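Local coordinates for putative periplasmic protein (Bacteroides vulgatus ATCC 8482, PDB 3DUE), which is of unknown function but belongs to a PepSY-like family of bacterial periplasmic proteins with a possible inhibitory role, at residues Glu64-Tyr69 against Met94-Arg99. Residues are numbered along the deposited sequence; the frame is centred on the assembly and turned at random.
Sequences EVNCKY and MLKIER. With CAC (cacodylate ion), chain B.
Val65 and Ile97 form an antiparallel hydrogen-bonded pair that joins strand 62-66 to strand 94-99. Val65 N gives a nearly straight bond to Ile97 O at 2.9 Å. Ile97 N returns one to Val65 O at 3.1 Å. CA-H...O contacts, from Glu64 CA to Ile97 O and from Lys96 CA to Val65 O, support the pairing. Past Asn66 the chain leaves the strand, and Cys67 N makes only a weak, bent bond to Leu95 O.

The apolar contact is on the buried face, where Val65 CB meets Ile97 CG2 at 3.9 Å.

The other face is polar. Lys96 has CG anti to its backbone N (chi1 -177°) and is extended beyond it. Its chain therefore runs over the Asn66 amide, with CD 3.6 Å from ND2, and NZ sits at the corner of a charge network. The salt bridges to Glu64 OE2 and Glu98 OE2 are both long, but the lysine probably eases the repulsion between the two glutamates. Asn66 ND2 donates to Glu64 OE2 at 3.0 Å, almost in the amide plane, and so helps fix that carboxylate.

Beyond the strand, Lys68 NZ and Tyr69 OH both donate to O1 of a cacodylate ion, probably from the crystallisation liquor.

The pair lies mid-sheet and joins the two halves of the antiparallel sheet, with helix 79-88 in the connection between its strands. Glu64 and Asn66 bond through their backbones to strand 53-56. On the far side, Leu95 and Lys96 stand opposite Lys107 of strand 103-108, a classic beta bulge.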
ATOM      1  N   GLU A  64       2.959  -0.837   0.645  1.00 21.89           N
ATOM      2  CA  GLU A  64       2.246  -0.299  -0.508  1.00 23.48           C
ATOM      3  C   GLU A  64       0.814  -0.831  -0.589  1.00 22.29           C
ATOM      4  O   GLU A  64       0.568  -2.036  -0.471  1.00 22.80           O
ATOM      5  CB  GLU A  64       2.991  -0.585  -1.826  1.00 24.15           C
ATOM      6  CG  GLU A  64       2.327   0.018  -3.043  1.00 25.54           C
ATOM      7  CD  GLU A  64       3.071  -0.247  -4.356  1.00 27.77           C
ATOM      8  OE1 GLU A  64       4.278  -0.482  -4.330  1.00 32.21           O
ATOM      9  OE2 GLU A  64       2.452  -0.198  -5.427  1.00 31.41           O
ATOM     10  N   VAL A  65      -0.131   0.086  -0.804  1.00 23.72           N
ATOM     11  CA  VAL A  65      -1.539  -0.235  -1.043  1.00 23.50           C
ATOM     12  C   VAL A  65      -1.861   0.543  -2.322  1.00 23.78           C
ATOM     13  O   VAL A  65      -2.097   1.733  -2.298  1.00 23.15           O
ATOM     14  CB  VAL A  65      -2.455   0.135   0.126  1.00 26.27           C
ATOM     15  CG1 VAL A  65      -3.920  -0.201  -0.189  1.00 24.70           C
ATOM     16  CG2 VAL A  65      -1.991  -0.579   1.365  1.00 27.68           C
ATOM     17  N   ASN A  66      -1.789  -0.154  -3.447  1.00 22.72           N
ATOM     18  CA  ASN A  66      -1.960   0.449  -4.765  1.00 22.50           C
ATOM     19  C   ASN A  66      -3.299   0.029  -5.348  1.00 23.91           C
ATOM     20  O   ASN A  66      -3.432  -1.052  -6.002  1.00 21.51           O
ATOM     21  CB  ASN A  66      -0.773   0.021  -5.620  1.00 23.45           C
ATOM     22  CG  ASN A  66      -0.732   0.640  -6.947  1.00 23.31           C
ATOM     23  OD1 ASN A  66      -1.765   1.081  -7.516  1.00 25.18           O
ATOM     24  ND2 ASN A  66       0.470   0.665  -7.512  1.00 24.24           N
ATOM     25  N   CYS A  67      -4.303   0.875  -5.081  1.00 23.12           N
ATOM     26  CA  CYS A  67      -5.675   0.644  -5.526  1.00 22.34           C
ATOM     27  C   CYS A  67      -6.053   1.523  -6.716  1.00 22.63           C
ATOM     28  O   CYS A  67      -7.086   2.160  -6.727  1.00 21.38           O
ATOM     29  CB  CYS A  67      -6.643   0.806  -4.329  1.00 21.58           C
ATOM     30  SG  CYS A  67      -6.382  -0.467  -3.125  1.00 23.71           S
ATOM     31  N   LYS A  68      -5.175   1.565  -7.724  1.00 22.48           N
ATOM     32  CA  LYS A  68      -5.398   2.433  -8.893  1.00 22.46           C
ATOM     33  C   LYS A  68      -6.641   2.052  -9.708  1.00 21.06           C
ATOM     34  O   LYS A  68      -7.093   2.832 -10.525  1.00 20.09           O
ATOM     35  CB  LYS A  68      -4.143   2.465  -9.795  1.00 23.57           C
ATOM     36  CG  LYS A  68      -3.947   1.197 -10.620  1.00 23.33           C
ATOM     37  CD  LYS A  68      -2.783   1.316 -11.643  1.00 24.87           C
ATOM     38  CE  LYS A  68      -1.427   1.117 -11.050  1.00 24.50           C
ATOM     39  NZ  LYS A  68      -1.256  -0.271 -10.604  1.00 22.88           N
ATOM     40  N   TYR A  69      -7.188   0.849  -9.478  1.00 20.83           N
ATOM     41  CA  TYR A  69      -8.381   0.386 -10.181  1.00 22.24           C
ATOM     42  C   TYR A  69      -9.624   0.544  -9.330  1.00 22.95           C
ATOM     43  O   TYR A  69     -10.704   0.169  -9.759  1.00 22.39           O
ATOM     44  CB  TYR A  69      -8.221  -1.072 -10.635  1.00 23.27           C
ATOM     45  CG  TYR A  69      -7.001  -1.284 -11.485  1.00 21.97           C
ATOM     46  CD1 TYR A  69      -7.016  -1.002 -12.833  1.00 23.00           C
ATOM     47  CD2 TYR A  69      -5.840  -1.779 -10.930  1.00 22.58           C
ATOM     48  CE1 TYR A  69      -5.881  -1.200 -13.621  1.00 25.00           C
ATOM     49  CE2 TYR A  69      -4.716  -1.969 -11.696  1.00 23.34           C
ATOM     50  CZ  TYR A  69      -4.735  -1.683 -13.041  1.00 23.59           C
ATOM     51  OH  TYR A  69      -3.593  -1.851 -13.823  1.00 24.03           O
HETATM   52  N   MSE A  94      -8.085   8.678  -2.872  1.00 24.27           N
HETATM   53  CA  MSE A  94      -6.746   8.182  -2.871  1.00 24.59           C
HETATM   54  C   MSE A  94      -6.627   6.903  -3.693  1.00 22.81           C
HETATM   55  O   MSE A  94      -7.329   5.924  -3.433  1.00 21.72           O
HETATM   56  CB  MSE A  94      -6.311   7.881  -1.460  1.00 25.08           C
HETATM   57  CG  MSE A  94      -4.816   7.716  -1.378  1.00 24.94           C
HETATM   58 SE   MSE A  94      -4.339   7.506   0.496  0.75 26.50          SE
HETATM   59  CE  MSE A  94      -5.554   8.873   1.334  1.00 17.81           C
ATOM     60  N   LEU A  95      -5.699   6.904  -4.644  1.00 20.48           N
ATOM     61  CA  LEU A  95      -5.477   5.731  -5.500  1.00 20.46           C
ATOM     62  C   LEU A  95      -4.344   4.860  -4.969  1.00 20.02           C
ATOM     63  O   LEU A  95      -4.377   3.620  -5.105  1.00 20.68           O
ATOM     64  CB  LEU A  95      -5.189   6.131  -6.954  1.00 21.45           C
ATOM     65  CG  LEU A  95      -6.365   6.817  -7.669  1.00 22.30           C
ATOM     66  CD1 LEU A  95      -6.040   6.985  -9.154  1.00 22.60           C
ATOM     67  CD2 LEU A  95      -7.662   6.004  -7.480  1.00 23.21           C
ATOM     68  N   LYS A  96      -3.373   5.496  -4.322  1.00 20.13           N
ATOM     69  CA  LYS A  96      -2.205   4.774  -3.850  1.00 21.58           C
ATOM     70  C   LYS A  96      -1.509   5.397  -2.616  1.00 21.31           C
ATOM     71  O   LYS A  96      -1.436   6.598  -2.450  1.00 21.36           O
ATOM     72  CB  LYS A  96      -1.228   4.652  -5.010  1.00 23.87           C
ATOM     73  CG  LYS A  96       0.018   3.862  -4.706  1.00 27.95           C
ATOM     74  CD  LYS A  96       0.885   3.831  -5.954  1.00 30.13           C
ATOM     75  CE  LYS A  96       2.302   3.351  -5.691  1.00 31.22           C
ATOM     76  NZ  LYS A  96       3.075   3.330  -7.040  1.00 31.46           N
ATOM     77  N   ILE A  97      -1.036   4.545  -1.723  1.00 21.66           N
ATOM     78  CA  ILE A  97      -0.249   4.992  -0.587  1.00 21.76           C
ATOM     79  C   ILE A  97       0.914   4.015  -0.443  1.00 23.61           C
ATOM     80  O   ILE A  97       0.737   2.813  -0.664  1.00 21.85           O
ATOM     81  CB  ILE A  97      -1.098   5.147   0.683  1.00 21.63           C
ATOM     82  CG1 ILE A  97      -0.256   5.738   1.821  1.00 21.03           C
ATOM     83  CG2 ILE A  97      -1.803   3.817   1.073  1.00 20.92           C
ATOM     84  CD1 ILE A  97      -1.062   6.095   3.016  1.00 20.66           C
ATOM     85  N   GLU A  98       2.109   4.551  -0.199  1.00 23.46           N
ATOM     86  CA  GLU A  98       3.291   3.730  -0.005  1.00 25.94           C
ATOM     87  C   GLU A  98       4.006   4.312   1.211  1.00 24.81           C
ATOM     88  O   GLU A  98       3.852   5.493   1.502  1.00 24.60           O
ATOM     89  CB  GLU A  98       4.250   3.846  -1.173  1.00 30.77           C
ATOM     90  CG  GLU A  98       3.667   3.903  -2.518  1.00 34.47           C
ATOM     91  CD  GLU A  98       4.727   4.225  -3.554  1.00 37.66           C
ATOM     92  OE1 GLU A  98       5.615   3.370  -3.735  1.00 37.73           O
ATOM     93  OE2 GLU A  98       4.663   5.327  -4.187  1.00 41.00           O
ATOM     94  N   ARG A  99       4.782   3.507   1.909  1.00 24.28           N
ATOM     95  CA  ARG A  99       5.573   4.025   3.015  1.00 23.22           C
ATOM     96  C   ARG A  99       6.809   3.205   3.219  1.00 23.20           C
ATOM     97  O   ARG A  99       6.886   2.039   2.809  1.00 21.04           O
ATOM     98  CB  ARG A  99       4.779   4.024   4.308  1.00 23.07           C
ATOM     99  CG  ARG A  99       4.342   2.656   4.765  1.00 22.78           C
ATOM    100  CD  ARG A  99       3.460   2.782   6.024  1.00 23.88           C
ATOM    101  NE  ARG A  99       2.976   1.448   6.377  1.00 23.85           N
ATOM    102  CZ  ARG A  99       2.281   1.165   7.463  1.00 23.57           C
ATOM    103  NH1 ARG A  99       2.041   2.102   8.353  1.00 25.67           N
ATOM    104  NH2 ARG A  99       1.835  -0.066   7.669  1.00 23.05           N
TER
HETATM  105 AS   CAC B   1      -0.848  -3.831 -12.192  1.00 23.44          AS
HETATM  106  O1  CAC B   1      -1.510  -2.226 -12.446  1.00 22.48           O
HETATM  107  O2  CAC B   1      -0.500  -4.038 -10.483  1.00 26.09           O
HETATM  108  C1  CAC B   1      -2.106  -5.270 -12.691  1.00 23.55           C
HETATM  109  C2  CAC B   1       0.832  -3.935 -13.177  1.00 20.57           C